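Local coordinates for hypothetical protein (Pyrococcus furiosus, PDB 2FZF), which is of unknown function but belongs to the rubrerythrin family of the ferritin clan, whose members are typically helical-bundle diiron proteins, at residues E49-K52 against E53-W57. Numbering follows the deposited sequence.
Sequences EALK and EKINW
K54 and A50 meet across the first turn of helix 51-61. A50 is the N-cap residue, and its carbonyl receives the first full bond of the helix: K54 N lies 3.1 Å from A50 O, at an N-H...O angle of 162°. The donor is tilted 28° from the plane of this carbonyl. E53 N adds a weak bond to the same oxygen.

The side chain of K54 runs back toward the start of the helix. Its CB sits 3.5 Å from L51 O. CG is next to A50 O, and a bend at chi2 (48°) brings CD back to that oxygen, 3.2 Å from A50 O. CE then moves off, 4.1 Å from A50 O. The aliphatic part of the lysine thus lies beside the N-cap carbonyl. NZ makes long, weak ion pairs with E157 of its own chain and with E61 of the second subunit.

One residue on, I55 N donates to L51 O, with the N-H nearly in line with the oxygen. The two side chains also meet, L51 CG lying 4.2 Å from I55 CG1. K52 and N56 run side by side and point the same way, and K52 NZ is hydrogen-bonded to the carbonyl of A43. The amide of N56 packs against the lysine chain, ND2 being 3.3 Å from K52 CG.

These are the first two turns of a short helix in a helical bundle. I55 packs on Y39, L42 and A43 of helix 21-44, while L51 and I55 both reach helices 103-129 and 134-164. W57 stacks on W57 of the second subunit, so the same helix also takes part in the dimer interface.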
loop_
_atom_site.group_PDB
_atom_site.type_symbol
_atom_site.label_atom_id
_atom_site.label_comp_id
_atom_site.label_asym_id
_atom_site.label_seq_id
_atom_site.Cartn_x
_atom_site.Cartn_y
_atom_site.Cartn_z
ATOM N N GLU A 49 8.036 13.103 -12.611
ATOM C CA GLU A 49 8.719 13.171 -11.325
ATOM C C GLU A 49 7.746 13.057 -10.151
ATOM O O GLU A 49 7.572 14.005 -9.381
ATOM C CB GLU A 49 9.508 14.486 -11.238
ATOM C CG GLU A 49 8.692 15.721 -11.659
ATOM C CD GLU A 49 9.494 17.013 -11.670
ATOM O OE1 GLU A 49 10.508 17.091 -12.401
ATOM O OE2 GLU A 49 9.096 17.953 -10.946
ATOM N N ALA A 50 7.116 11.895 -10.015
ATOM C CA ALA A 50 6.167 11.665 -8.934
ATOM C C ALA A 50 5.684 10.230 -9.005
ATOM O O ALA A 50 5.777 9.474 -8.038
ATOM C CB ALA A 50 4.986 12.618 -9.060
ATOM N N LEU A 51 5.169 9.867 -10.170
ATOM C CA LEU A 51 4.671 8.536 -10.397
ATOM C C LEU A 51 5.852 7.587 -10.562
ATOM O O LEU A 51 5.829 6.464 -10.059
ATOM C CB LEU A 51 3.794 8.539 -11.632
ATOM C CG LEU A 51 3.076 7.236 -11.951
ATOM C CD1 LEU A 51 2.220 6.777 -10.774
ATOM C CD2 LEU A 51 2.238 7.492 -13.183
ATOM N N LYS A 52 6.885 8.055 -11.262
ATOM C CA LYS A 52 8.108 7.279 -11.477
ATOM C C LYS A 52 8.683 6.976 -10.108
ATOM O O LYS A 52 9.359 5.967 -9.914
ATOM C CB LYS A 52 9.132 8.091 -12.284
ATOM C CG LYS A 52 10.489 7.390 -12.494
ATOM C CD LYS A 52 11.558 8.331 -13.067
ATOM C CE LYS A 52 11.277 8.742 -14.512
ATOM N NZ LYS A 52 12.074 7.967 -15.517
ATOM N N GLU A 53 8.413 7.880 -9.166
ATOM C CA GLU A 53 8.869 7.760 -7.778
ATOM C C GLU A 53 8.108 6.599 -7.137
ATOM O O GLU A 53 8.715 5.668 -6.602
ATOM C CB GLU A 53 8.578 9.059 -7.001
ATOM C CG GLU A 53 9.806 9.814 -6.429
ATOM C CD GLU A 53 10.528 9.086 -5.282
ATOM O OE1 GLU A 53 11.491 9.668 -4.722
ATOM O OE2 GLU A 53 10.147 7.940 -4.931
ATOM N N LYS A 54 6.775 6.671 -7.188
ATOM C CA LYS A 54 5.916 5.627 -6.643
ATOM C C LYS A 54 6.259 4.325 -7.340
ATOM O O LYS A 54 6.504 3.317 -6.691
ATOM C CB LYS A 54 4.428 5.953 -6.872
ATOM C CG LYS A 54 3.754 6.829 -5.794
ATOM C CD LYS A 54 4.602 8.067 -5.460
ATOM C CE LYS A 54 3.966 9.004 -4.417
ATOM N NZ LYS A 54 2.765 9.755 -4.903
ATOM N N ILE A 55 6.299 4.330 -8.664
ATOM C CA ILE A 55 6.605 3.085 -9.343
ATOM C C ILE A 55 7.979 2.531 -9.015
ATOM O O ILE A 55 8.189 1.329 -9.099
ATOM C CB ILE A 55 6.458 3.215 -10.848
ATOM C CG1 ILE A 55 5.004 3.544 -11.177
ATOM C CG2 ILE A 55 6.853 1.907 -11.522
ATOM C CD1 ILE A 55 4.026 2.497 -10.708
ATOM N N ASN A 56 8.907 3.403 -8.634
ATOM C CA ASN A 56 10.253 2.970 -8.281
ATOM C C ASN A 56 10.323 2.364 -6.872
ATOM O O ASN A 56 11.004 1.360 -6.656
ATOM C CB ASN A 56 11.237 4.139 -8.405
ATOM C CG ASN A 56 11.930 4.181 -9.770
ATOM O OD1 ASN A 56 12.401 3.151 -10.269
ATOM N ND2 ASN A 56 12.011 5.372 -10.368
ATOM N N TRP A 57 9.619 2.964 -5.915
ATOM C CA TRP A 57 9.620 2.447 -4.551
ATOM C C TRP A 57 8.939 1.091 -4.537
ATOM O O TRP A 57 9.318 0.183 -3.797
ATOM C CB TRP A 57 8.866 3.385 -3.608
ATOM C CG TRP A 57 8.761 2.838 -2.211
ATOM C CD1 TRP A 57 9.737 2.836 -1.249
ATOM C CD2 TRP A 57 7.636 2.157 -1.639
ATOM N NE1 TRP A 57 9.287 2.194 -0.117
ATOM C CE2 TRP A 57 8.002 1.767 -0.329
ATOM C CE3 TRP A 57 6.354 1.834 -2.107
ATOM C CZ2 TRP A 57 7.131 1.073 0.520
ATOM C CZ3 TRP A 57 5.483 1.140 -1.260
ATOM C CH2 TRP A 57 5.880 0.769 0.039
#